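Local coordinates for Dye-decolorizing peroxidase Tfu_3078 (Thermobifida fusca, PDB 5FW4), which uses a heme b cofactor and hydrogen peroxide to oxidise a wide range of compounds, anthraquinone dyes above all, though its physiological substrate is unknown, at residues A[148-153]-A[425-430]; A[87-92]-A[102-107]; A[64-69]-A[118-123]; A[124-129]-A[200-205]; A[182-187]-A[209-214]. One frame throughout, in Å; residues are numbered along the deposited sequence.

Overall arrangement
Interactions 1, 2 and 5 group at one end of the first four-stranded antiparallel sheet. Interactions 2 and 5 have centres about 8 Å apart, and strand 81-89 of interaction 2 lies between the two strands that meet in interaction 5. Interactions 3 and 4, centres about 15 Å apart, gather near the far end of helix 97-120, which also serves interaction 2. Along the chain, interaction 2 lies between the two segments of interaction 3, and the segments of interactions 4 and 5 alternate. In the N-terminal ferredoxin-like half, interaction 5 joins two strands, interactions 1 to 4 pack helices or a loop around them, and interaction 1 brings in C-terminal helix 425-428. All lie away from the heme site.

Interaction 1: A[148-153]-A[425-430]; sequences GSLLSA and QDLIEG
L427 reaches from the C-terminal helix into the angle between L150 and L151, and a single methyl, CD2, meets both. CD2 of L427 lies 3.9 Å from CD1 of L151 and 4.4 Å from CD2 of L150, so the second touch is the looser of the two. L427 has CG anti to the backbone N (chi1 173°), which carries its branched end out across the gap between the helices. L151 is turned differently: CG stands beside the backbone N, and CD1 swings in to meet L427 so that the two side chains cross obliquely. The backbones stay well apart, with 8.8 Å between CA of L151 and CA of L427, and the branched leucines bridge that distance with hydrocarbon alone. The short helix 148-153, which follows strand 141-146 of the N-terminal ferredoxin-like half, is thereby joined to helix 425-428 at the extreme end of the chain. All three leucines are buried, as suits side chains with no polar group to satisfy. Behind the contact, L150 also rests on L89 of strand 81-89 and on A104 of helix 97-120. Two loop arginines add to the packing, R160 against L151 and R159 against L427.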
# COMPACT_ATOMS: atom_id res chain seq x y z
N GLY A 148 -21.28 17.61 0.53
CA GLY A 148 -22.09 18.80 0.74
C GLY A 148 -21.43 20.06 0.18
O GLY A 148 -22.12 20.94 -0.29
N SER A 149 -20.09 20.13 0.22
CA SER A 149 -19.38 21.28 -0.36
C SER A 149 -19.63 21.45 -1.86
O SER A 149 -19.56 22.57 -2.39
CB SER A 149 -17.87 21.26 -0.05
OG SER A 149 -17.17 20.15 -0.60
N LEU A 150 -19.95 20.37 -2.56
CA LEU A 150 -20.31 20.48 -3.99
C LEU A 150 -21.58 21.34 -4.15
O LEU A 150 -21.71 22.14 -5.09
CB LEU A 150 -20.53 19.11 -4.63
CG LEU A 150 -20.81 19.26 -6.14
CD1 LEU A 150 -19.54 19.69 -6.86
CD2 LEU A 150 -21.39 18.02 -6.78
N LEU A 151 -22.53 21.14 -3.24
CA LEU A 151 -23.80 21.85 -3.30
C LEU A 151 -23.55 23.33 -3.09
O LEU A 151 -24.14 24.17 -3.77
CB LEU A 151 -24.82 21.28 -2.30
CG LEU A 151 -25.52 19.96 -2.73
CD1 LEU A 151 -24.57 18.79 -2.89
CD2 LEU A 151 -26.60 19.54 -1.75
N SER A 152 -22.64 23.67 -2.19
CA SER A 152 -22.26 25.05 -2.03
C SER A 152 -21.70 25.60 -3.35
O SER A 152 -22.17 26.60 -3.83
CB SER A 152 -21.24 25.20 -0.91
OG SER A 152 -21.77 24.65 0.29
N ALA A 153 -20.70 24.94 -3.92
CA ALA A 153 -20.09 25.43 -5.16
C ALA A 153 -21.08 25.69 -6.26
O ALA A 153 -20.95 26.66 -6.98
CB ALA A 153 -19.03 24.46 -5.65
N GLN A 425 -27.20 12.96 -11.62
CA GLN A 425 -27.74 13.79 -12.72
C GLN A 425 -28.98 14.58 -12.24
O GLN A 425 -29.17 15.73 -12.62
CB GLN A 425 -28.06 12.94 -13.96
CG GLN A 425 -28.47 13.76 -15.19
CD GLN A 425 -28.47 12.96 -16.50
OE1 GLN A 425 -28.36 11.74 -16.52
NE2 GLN A 425 -28.62 13.68 -17.61
N ASP A 426 -29.79 13.94 -11.38
CA ASP A 426 -30.91 14.57 -10.68
C ASP A 426 -30.47 15.84 -10.00
O ASP A 426 -31.11 16.87 -10.15
CB ASP A 426 -31.41 13.67 -9.54
CG ASP A 426 -32.24 12.51 -10.01
OD1 ASP A 426 -32.59 12.44 -11.21
OD2 ASP A 426 -32.56 11.69 -9.13
N LEU A 427 -29.39 15.76 -9.23
CA LEU A 427 -28.90 16.90 -8.47
C LEU A 427 -28.43 18.00 -9.41
O LEU A 427 -28.78 19.15 -9.25
CB LEU A 427 -27.75 16.48 -7.55
CG LEU A 427 -27.08 17.65 -6.84
CD1 LEU A 427 -28.01 18.23 -5.79
CD2 LEU A 427 -25.73 17.28 -6.24
N ILE A 428 -27.61 17.63 -10.39
CA ILE A 428 -27.12 18.59 -11.37
C ILE A 428 -28.31 19.07 -12.20
O ILE A 428 -28.43 20.26 -12.48
CB ILE A 428 -26.05 17.94 -12.30
CG1 ILE A 428 -24.64 17.93 -11.68
CG2 ILE A 428 -25.97 18.69 -13.64
CD1 ILE A 428 -24.54 17.70 -10.18
N GLU A 429 -29.19 18.12 -12.52
CA GLU A 429 -30.28 18.24 -13.51
C GLU A 429 -29.69 18.30 -14.91
O GLU A 429 -28.80 19.10 -15.18
CB GLU A 429 -31.23 19.41 -13.21
CG GLU A 429 -32.39 19.00 -12.31
CD GLU A 429 -32.60 19.92 -11.14
OE1 GLU A 429 -32.54 21.16 -11.31
OE2 GLU A 429 -32.82 19.40 -10.03
N GLY A 430 -30.16 17.42 -15.79
CA GLY A 430 -29.73 17.42 -17.18
C GLY A 430 -28.34 16.84 -17.34
O GLY A 430 -27.31 17.31 -16.83
OXT GLY A 430 -28.22 15.83 -18.02

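Interaction 2: A[87-92]-A[102-107]; sequences LDLAEE and DSAAAA
L89 presses one methyl, CD2, onto helix 97-120 where S103 and A104 follow each other. Van der Waals packing accounts for everything that passes directly between the two segments. CD2 of L89 is 3.6 Å from CB of S103, 3.5 Å from the backbone N of A104 and 4.1 Å from CB of A104, so the methyl settles against the peptide link as well as against the two small side chains. With CG anti to the carbonyl carbon (chi1 -71°), the branched end of L89 is sent off the strand toward the helix, CD2 leading. Small residues suit the helix here: the bare methyl of A104 and the short S103 let the leucine come down close to the backbone. The arrangement belongs to the first beta-alpha unit of a ferredoxin-like fold, in which the end of strand 81-89 turns back and helix 97-120 lies across a face of the sheet. The hydrogen bonds run within the helix or to other parts of the chain. The helix's own backbone bonds continue through this turn, while S103 OG, turned toward the preceding helical turn, makes a weak bond to T99 O. On the strand side the backbone N of L89 donates to D183 OD2, and the backbone of A90 pairs with that of A210.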
# COMPACT_ATOMS: atom_id res chain seq x y z
N LEU A 87 -11.89 14.51 -4.01
CA LEU A 87 -11.58 15.52 -5.00
C LEU A 87 -12.49 16.75 -4.90
O LEU A 87 -13.66 16.64 -4.55
CB LEU A 87 -11.70 14.90 -6.40
CG LEU A 87 -11.01 13.58 -6.77
CD1 LEU A 87 -11.97 12.42 -6.69
CD2 LEU A 87 -10.49 13.66 -8.24
N ASP A 88 -11.96 17.90 -5.34
CA ASP A 88 -12.70 19.14 -5.41
C ASP A 88 -12.81 19.47 -6.88
O ASP A 88 -11.96 19.03 -7.68
CB ASP A 88 -11.97 20.25 -4.68
CG ASP A 88 -11.96 20.04 -3.16
OD1 ASP A 88 -12.92 19.40 -2.73
OD2 ASP A 88 -11.02 20.47 -2.46
N LEU A 89 -13.84 20.24 -7.22
CA LEU A 89 -13.87 20.90 -8.55
C LEU A 89 -12.59 21.71 -8.69
O LEU A 89 -12.12 22.32 -7.73
CB LEU A 89 -15.09 21.79 -8.64
CG LEU A 89 -16.43 21.10 -8.74
CD1 LEU A 89 -17.55 22.08 -8.42
CD2 LEU A 89 -16.59 20.52 -10.16
N ALA A 90 -12.03 21.78 -9.90
CA ALA A 90 -10.85 22.56 -10.14
C ALA A 90 -11.05 24.01 -9.67
O ALA A 90 -12.14 24.55 -9.75
CB ALA A 90 -10.51 22.53 -11.63
N GLU A 91 -9.97 24.62 -9.19
CA GLU A 91 -9.96 25.95 -8.59
C GLU A 91 -10.72 27.04 -9.37
O GLU A 91 -11.54 27.74 -8.81
CB GLU A 91 -8.50 26.38 -8.38
CG GLU A 91 -8.29 27.88 -8.16
CD GLU A 91 -6.81 28.25 -7.98
OE1 GLU A 91 -6.22 27.87 -6.94
OE2 GLU A 91 -6.26 28.93 -8.89
N GLU A 92 -10.41 27.17 -10.66
CA GLU A 92 -11.02 28.20 -11.50
C GLU A 92 -12.51 27.92 -11.72
O GLU A 92 -13.34 28.79 -11.50
CB GLU A 92 -10.26 28.33 -12.83
CG GLU A 92 -10.56 29.61 -13.61
CD GLU A 92 -10.17 30.89 -12.87
OE1 GLU A 92 -9.25 30.87 -12.04
OE2 GLU A 92 -10.80 31.93 -13.13
N ASP A 102 -21.19 23.04 -14.49
CA ASP A 102 -20.75 22.41 -15.74
C ASP A 102 -19.64 21.39 -15.50
O ASP A 102 -19.68 20.29 -16.05
CB ASP A 102 -20.23 23.45 -16.76
CG ASP A 102 -21.33 24.28 -17.37
OD1 ASP A 102 -22.53 23.90 -17.30
OD2 ASP A 102 -20.98 25.34 -17.93
N SER A 103 -18.63 21.76 -14.70
CA SER A 103 -17.52 20.85 -14.39
C SER A 103 -18.00 19.63 -13.57
O SER A 103 -17.52 18.51 -13.77
CB SER A 103 -16.40 21.58 -13.63
OG SER A 103 -15.61 22.42 -14.46
N ALA A 104 -18.93 19.84 -12.66
CA ALA A 104 -19.54 18.73 -11.91
C ALA A 104 -20.28 17.75 -12.84
O ALA A 104 -20.17 16.52 -12.70
CB ALA A 104 -20.47 19.28 -10.84
N ALA A 105 -21.02 18.30 -13.80
CA ALA A 105 -21.74 17.47 -14.76
C ALA A 105 -20.77 16.60 -15.54
O ALA A 105 -21.01 15.42 -15.73
CB ALA A 105 -22.58 18.34 -15.71
N ALA A 106 -19.69 17.22 -16.00
CA ALA A 106 -18.67 16.51 -16.77
C ALA A 106 -18.03 15.41 -15.90
O ALA A 106 -17.99 14.25 -16.29
CB ALA A 106 -17.60 17.49 -17.23
N ALA A 107 -17.55 15.81 -14.73
CA ALA A 107 -16.89 14.87 -13.81
C ALA A 107 -17.78 13.70 -13.59
O ALA A 107 -17.37 12.58 -13.82
CB ALA A 107 -16.55 15.54 -12.49

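Interaction 3: A[64-69]-A[118-123]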
# COMPACT_ATOMS: atom_id res chain seq x y z
N ALA A 64 -16.75 -8.10 -10.20
CA ALA A 64 -17.70 -7.74 -9.15
C ALA A 64 -19.14 -7.70 -9.69
O ALA A 64 -19.37 -7.67 -10.89
CB ALA A 64 -17.36 -6.38 -8.61
N ASP A 65 -20.11 -7.65 -8.79
CA ASP A 65 -21.50 -7.37 -9.18
C ASP A 65 -21.75 -5.86 -9.48
O ASP A 65 -21.88 -5.04 -8.57
CB ASP A 65 -22.45 -7.84 -8.11
CG ASP A 65 -23.90 -7.73 -8.53
OD1 ASP A 65 -24.16 -7.32 -9.68
OD2 ASP A 65 -24.77 -8.05 -7.69
N ALA A 66 -21.80 -5.53 -10.78
CA ALA A 66 -22.04 -4.17 -11.24
C ALA A 66 -23.47 -3.67 -10.98
O ALA A 66 -23.74 -2.47 -11.13
CB ALA A 66 -21.72 -4.08 -12.73
N THR A 67 -24.39 -4.57 -10.62
CA THR A 67 -25.80 -4.22 -10.39
C THR A 67 -26.15 -3.91 -8.93
O THR A 67 -27.24 -3.42 -8.66
CB THR A 67 -26.76 -5.34 -10.82
OG1 THR A 67 -26.56 -6.47 -9.95
CG2 THR A 67 -26.54 -5.75 -12.31
N ALA A 68 -25.26 -4.23 -7.98
CA ALA A 68 -25.56 -3.95 -6.57
C ALA A 68 -25.86 -2.46 -6.36
O ALA A 68 -25.26 -1.56 -6.98
CB ALA A 68 -24.44 -4.41 -5.64
N ALA A 69 -26.82 -2.23 -5.46
CA ALA A 69 -27.35 -0.91 -5.21
C ALA A 69 -27.02 -0.51 -3.77
O ALA A 69 -26.79 -1.38 -2.92
CB ALA A 69 -28.85 -0.92 -5.44
N LEU A 118 -15.66 -0.31 -16.31
CA LEU A 118 -14.71 -0.98 -15.43
C LEU A 118 -15.33 -2.13 -14.66
O LEU A 118 -14.63 -2.99 -14.12
CB LEU A 118 -14.07 0.02 -14.44
CG LEU A 118 -13.06 1.02 -15.04
CD1 LEU A 118 -12.65 2.07 -14.03
CD2 LEU A 118 -11.79 0.36 -15.59
N HIS A 119 -16.65 -2.15 -14.61
CA HIS A 119 -17.35 -3.25 -13.98
C HIS A 119 -17.51 -4.44 -14.90
O HIS A 119 -17.67 -5.55 -14.43
CB HIS A 119 -18.70 -2.80 -13.46
CG HIS A 119 -18.61 -1.85 -12.32
ND1 HIS A 119 -19.52 -0.83 -12.13
CD2 HIS A 119 -17.70 -1.74 -11.32
CE1 HIS A 119 -19.19 -0.14 -11.05
NE2 HIS A 119 -18.09 -0.68 -10.54
N GLU A 120 -17.47 -4.21 -16.21
CA GLU A 120 -17.60 -5.28 -17.18
C GLU A 120 -16.26 -5.58 -17.86
O GLU A 120 -16.08 -6.65 -18.42
CB GLU A 120 -18.66 -4.94 -18.23
CG GLU A 120 -19.96 -4.30 -17.71
CD GLU A 120 -20.92 -5.25 -16.99
OE1 GLU A 120 -20.53 -6.40 -16.66
OE2 GLU A 120 -22.08 -4.85 -16.74
N GLU A 121 -15.34 -4.63 -17.83
CA GLU A 121 -14.00 -4.81 -18.39
C GLU A 121 -12.93 -4.36 -17.42
O GLU A 121 -13.20 -3.61 -16.49
CB GLU A 121 -13.86 -3.98 -19.66
CG GLU A 121 -15.16 -3.76 -20.40
CD GLU A 121 -15.00 -2.83 -21.58
OE1 GLU A 121 -14.12 -3.10 -22.41
OE2 GLU A 121 -15.76 -1.83 -21.66
N SER A 122 -11.71 -4.81 -17.66
CA SER A 122 -10.56 -4.45 -16.85
C SER A 122 -9.88 -3.22 -17.44
O SER A 122 -10.05 -2.91 -18.65
CB SER A 122 -9.57 -5.62 -16.73
OG SER A 122 -10.23 -6.81 -16.34
N PRO A 123 -9.09 -2.53 -16.61
CA PRO A 123 -8.42 -1.33 -17.13
C PRO A 123 -7.66 -1.59 -18.42
O PRO A 123 -7.64 -0.72 -19.26
CB PRO A 123 -7.46 -0.94 -16.02
CG PRO A 123 -8.09 -1.49 -14.76
CD PRO A 123 -8.73 -2.79 -15.19
O HOH W 1 -15.30 -6.10 -11.96
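A64 opens the segment facing H119, and here the approach is one of backbone rather than side chain. The nearest atoms of the pair, A64 O and H119 O, stand 4.5 Å apart; a water accepts from A64 N at 3.0 Å and reaches H119 O only weakly. D65 turns its side chain away from the helix and folds it back over its own chain. The next residue, A66, comes forward against the end of helix 97-120, the long helix of the ferredoxin-like half. CB of A66 packs tightly against CB of H119 at 3.4 Å and lies 3.8 Å from CG of H119, approaching the imidazole obliquely; a methyl is small enough for so close a fit. At the outer margin the same CB is 4.1 Å from OE2 of E120, whose chain bends at chi2 to come near. H119 NE2 accepts from the backbone N of V142, which anchors the buried ring on strand 141-146. T67 then closes the bend by giving both its backbone N and its hydroxyl to D65 OD1. The amide bond, from T67 N to D65 OD1, is 2.9 Å with an N-H...O angle of 155° and arrives from above the carboxylate plane. The hydroxyl, T67 OG1, donates to OD1 of D65 at 2.6 Å on the syn side and close to that plane. This is an Asx turn set on a type I beta turn from D65 to A68, and it fixes the shape of a loop that otherwise has no helix or strand.

Interaction 4: A[124-129]-A[200-205]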
# COMPACT_ATOMS: atom_id res chain seq x y z
N HIS A 124 -7.04 -2.76 -18.55
CA HIS A 124 -6.21 -3.06 -19.71
C HIS A 124 -7.04 -3.44 -20.93
O HIS A 124 -6.51 -3.47 -22.05
CB HIS A 124 -5.15 -4.15 -19.42
CG HIS A 124 -5.66 -5.30 -18.62
ND1 HIS A 124 -5.91 -5.23 -17.27
CD2 HIS A 124 -5.92 -6.58 -18.99
CE1 HIS A 124 -6.32 -6.41 -16.83
NE2 HIS A 124 -6.33 -7.25 -17.85
N ASP A 125 -8.34 -3.69 -20.75
CA ASP A 125 -9.28 -3.76 -21.90
C ASP A 125 -9.68 -2.36 -22.39
O ASP A 125 -9.96 -2.14 -23.58
CB ASP A 125 -10.54 -4.56 -21.52
CG ASP A 125 -10.22 -5.96 -21.00
OD1 ASP A 125 -9.30 -6.60 -21.55
OD2 ASP A 125 -10.88 -6.41 -20.03
N ILE A 126 -9.68 -1.40 -21.48
CA ILE A 126 -10.07 -0.01 -21.79
C ILE A 126 -8.99 0.80 -22.51
O ILE A 126 -9.29 1.75 -23.25
CB ILE A 126 -10.50 0.70 -20.48
CG1 ILE A 126 -11.90 0.21 -20.11
CG2 ILE A 126 -10.45 2.23 -20.56
CD1 ILE A 126 -12.17 0.24 -18.63
N ALA A 127 -7.74 0.43 -22.29
CA ALA A 127 -6.63 1.20 -22.81
C ALA A 127 -5.42 0.32 -22.96
O ALA A 127 -5.19 -0.55 -22.12
CB ALA A 127 -6.31 2.35 -21.87
N GLU A 128 -4.66 0.54 -24.02
CA GLU A 128 -3.39 -0.13 -24.23
C GLU A 128 -2.38 0.34 -23.19
O GLU A 128 -2.46 1.46 -22.68
CB GLU A 128 -2.81 0.18 -25.63
CG GLU A 128 -3.41 -0.56 -26.81
CD GLU A 128 -2.93 -0.03 -28.19
OE1 GLU A 128 -3.46 1.00 -28.68
OE2 GLU A 128 -2.05 -0.66 -28.82
N GLY A 129 -1.41 -0.52 -22.88
CA GLY A 129 -0.28 -0.12 -22.07
C GLY A 129 -0.62 0.07 -20.59
O GLY A 129 0.12 0.72 -19.90
N VAL A 200 -7.68 3.38 -10.82
CA VAL A 200 -7.51 4.75 -10.30
C VAL A 200 -6.97 5.73 -11.37
O VAL A 200 -7.52 6.78 -11.51
CB VAL A 200 -6.56 4.78 -9.15
CG1 VAL A 200 -6.14 6.21 -8.80
CG2 VAL A 200 -7.29 4.13 -7.96
N GLU A 201 -5.86 5.40 -11.99
CA GLU A 201 -5.29 6.31 -13.04
C GLU A 201 -6.30 6.72 -14.09
O GLU A 201 -6.31 7.89 -14.53
CB GLU A 201 -4.13 5.64 -13.75
CG GLU A 201 -2.89 5.47 -12.93
CD GLU A 201 -2.30 6.78 -12.43
OE1 GLU A 201 -2.39 7.81 -13.13
OE2 GLU A 201 -1.75 6.78 -11.32
N GLU A 202 -7.12 5.78 -14.52
CA GLU A 202 -8.13 6.07 -15.58
C GLU A 202 -9.28 6.90 -15.02
O GLU A 202 -9.77 7.78 -15.64
CB GLU A 202 -8.70 4.78 -16.16
CG GLU A 202 -7.70 3.84 -16.79
CD GLU A 202 -7.04 4.44 -18.02
OE1 GLU A 202 -7.72 5.05 -18.83
OE2 GLU A 202 -5.81 4.31 -18.12
N LEU A 203 -9.68 6.65 -13.77
CA LEU A 203 -10.75 7.40 -13.20
C LEU A 203 -10.37 8.83 -12.87
O LEU A 203 -11.22 9.74 -12.96
CB LEU A 203 -11.25 6.68 -11.92
CG LEU A 203 -12.05 5.42 -12.22
CD1 LEU A 203 -12.00 4.53 -10.97
CD2 LEU A 203 -13.49 5.70 -12.61
N VAL A 204 -9.13 9.07 -12.46
CA VAL A 204 -8.71 10.41 -12.11
C VAL A 204 -8.53 11.19 -13.42
O VAL A 204 -8.93 12.31 -13.54
CB VAL A 204 -7.41 10.34 -11.38
CG1 VAL A 204 -6.78 11.72 -11.20
CG2 VAL A 204 -7.71 9.74 -9.98
N ALA A 205 -7.95 10.53 -14.37
CA ALA A 205 -7.76 11.13 -15.73
C ALA A 205 -9.04 11.53 -16.44
O ALA A 205 -9.05 12.47 -17.25
CB ALA A 205 -7.00 10.14 -16.59
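Helix 193-205, the second of the two long helices of the N-terminal ferredoxin-like half, meets the exit of the short helix 123-126 through one acidic side chain. E202 points toward the other segment and brings its carboxylate alongside I126 and A127, without close contact. Its two oxygens divide the work: OE1 of E202 comes to 4.3 Å from CG2 of I126, and OE2 of E202 to 4.3 Å from CB of A127. Both are loose van der Waals approaches with no hydrogen bond between the segments, and only 80 Å² is buried in all. In the glutamate, chi1 (-59°) sets CG beside the backbone N and the chain bends at chi2 (-65°), so that its end folds rather than running straight out. I126 is the last helical residue, and A127 the first to leave helical geometry; both direct CB at E202. A long acidic chain suits this place, lying beside small apolar groups and still reaching an arginine of the other copy. The polar end of E202 has its strong partner there: OE2 forms a salt bridge with R290 of the second subunit. The neighbouring E201 does likewise through OE2 with R369 of that subunit, so this turn of the helix faces the second copy in this assembly. On the inner side, I126 packs on R117 and L118 of helix 97-120, E202 and L203 touch L114 of the same helix, and L203 lies against L186 and V188 of strand 184-190.

Interaction 5: A[182-187]-A[209-214]; sequences GDFMLQ and DATAVR
F184 and T211 face each other across strand 81-89, which lies between their own strands in the ferredoxin-like sheet; strands 184-190 and 211-220 therefore exchange no backbone hydrogen bond here. The meeting is small and buried: CE2 of F184 touches CG2 of T211 at 4.2 Å, the two side chains crossing at about a right angle. The ring of F184 also packs on A104 and L108 of helix 97-120 and meets W111 edge-to-face. Threonine serves both needs at its site, since CG2 supplies the apolar touch while OG1 bonds to A207 O. Next to F184 the strand carries a classic beta bulge, D183 and F184 together opposite L87, and the chain before it is shaped by G182. G182 has backbone angles (134°/140°) that only a residue without a side chain adopts easily. On the exposed side R214 covers this glycine with its aliphatic part, running extended from CG to NE. The guanidinium is held by partners outside the two segments: NE bonds to C180 O, and NH1 makes a salt bridge with D88 OD2. The closest approach of the whole contact is at this outer margin, where CD of R214 lies 3.7 Å from CA of G182.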
# COMPACT_ATOMS: atom_id res chain seq x y z
N GLY A 182 -14.36 17.33 0.99
CA GLY A 182 -14.21 17.06 -0.45
C GLY A 182 -15.57 17.13 -1.15
O GLY A 182 -16.62 16.70 -0.60
N ASP A 183 -15.55 17.72 -2.34
CA ASP A 183 -16.72 17.86 -3.19
C ASP A 183 -17.17 16.53 -3.77
O ASP A 183 -18.34 16.33 -4.04
CB ASP A 183 -16.41 18.78 -4.40
CG ASP A 183 -16.10 20.26 -4.00
OD1 ASP A 183 -16.47 20.75 -2.92
OD2 ASP A 183 -15.50 20.99 -4.84
N PHE A 184 -16.22 15.66 -4.07
CA PHE A 184 -16.50 14.36 -4.60
C PHE A 184 -15.69 13.28 -3.91
O PHE A 184 -14.58 13.52 -3.39
CB PHE A 184 -16.12 14.28 -6.09
CG PHE A 184 -16.81 15.26 -6.93
CD1 PHE A 184 -18.12 15.05 -7.34
CD2 PHE A 184 -16.16 16.41 -7.33
CE1 PHE A 184 -18.76 15.98 -8.15
CE2 PHE A 184 -16.80 17.35 -8.13
CZ PHE A 184 -18.09 17.13 -8.54
N MET A 185 -16.21 12.07 -4.04
CA MET A 185 -15.44 10.90 -3.72
C MET A 185 -15.40 9.83 -4.79
O MET A 185 -16.40 9.48 -5.37
CB MET A 185 -15.98 10.21 -2.46
CG MET A 185 -15.19 8.95 -2.18
SD MET A 185 -15.97 7.74 -1.14
CE MET A 185 -17.48 7.33 -1.98
N LEU A 186 -14.23 9.25 -4.93
CA LEU A 186 -14.09 7.98 -5.58
C LEU A 186 -13.63 6.96 -4.58
O LEU A 186 -12.59 7.16 -3.96
CB LEU A 186 -13.04 8.08 -6.68
CG LEU A 186 -13.47 8.90 -7.90
CD1 LEU A 186 -12.26 8.99 -8.81
CD2 LEU A 186 -14.66 8.24 -8.59
N GLN A 187 -14.38 5.87 -4.46
CA GLN A 187 -13.89 4.68 -3.77
C GLN A 187 -13.67 3.59 -4.80
O GLN A 187 -14.62 3.15 -5.48
CB GLN A 187 -14.83 4.20 -2.64
CG GLN A 187 -14.38 2.86 -2.03
CD GLN A 187 -15.40 2.19 -1.14
OE1 GLN A 187 -15.08 1.80 0.02
NE2 GLN A 187 -16.61 1.99 -1.65
N ASP A 209 -9.55 17.63 -15.99
CA ASP A 209 -9.70 19.05 -16.28
C ASP A 209 -10.62 19.68 -15.25
O ASP A 209 -10.44 20.85 -14.86
CB ASP A 209 -10.28 19.27 -17.69
CG ASP A 209 -9.29 18.96 -18.79
OD1 ASP A 209 -8.07 18.91 -18.52
OD2 ASP A 209 -9.73 18.79 -19.96
N ALA A 210 -11.58 18.89 -14.77
CA ALA A 210 -12.69 19.41 -13.99
C ALA A 210 -12.47 19.34 -12.46
O ALA A 210 -13.22 19.97 -11.70
CB ALA A 210 -13.93 18.61 -14.36
N THR A 211 -11.49 18.56 -12.04
CA THR A 211 -11.33 18.25 -10.60
C THR A 211 -9.87 18.19 -10.22
O THR A 211 -8.99 18.11 -11.11
CB THR A 211 -11.96 16.89 -10.28
OG1 THR A 211 -11.27 15.85 -10.99
CG2 THR A 211 -13.47 16.85 -10.59
N ALA A 212 -9.61 18.20 -8.90
CA ALA A 212 -8.27 18.11 -8.37
C ALA A 212 -8.35 17.27 -7.11
O ALA A 212 -9.32 17.41 -6.41
CB ALA A 212 -7.76 19.49 -7.98
N VAL A 213 -7.34 16.44 -6.87
CA VAL A 213 -7.34 15.60 -5.63
C VAL A 213 -7.13 16.48 -4.43
O VAL A 213 -6.26 17.34 -4.42
CB VAL A 213 -6.32 14.45 -5.69
CG1 VAL A 213 -6.28 13.65 -4.38
CG2 VAL A 213 -6.72 13.46 -6.75
N ARG A 214 -7.94 16.24 -3.40
CA ARG A 214 -7.90 17.02 -2.18
C ARG A 214 -7.14 16.20 -1.13
O ARG A 214 -6.16 16.68 -0.56
CB ARG A 214 -9.29 17.32 -1.69
CG ARG A 214 -9.32 18.07 -0.35
CD ARG A 214 -10.76 18.18 0.12
NE ARG A 214 -10.90 18.96 1.34
CZ ARG A 214 -10.97 20.29 1.39
NH1 ARG A 214 -10.91 21.04 0.28
NH2 ARG A 214 -11.10 20.89 2.57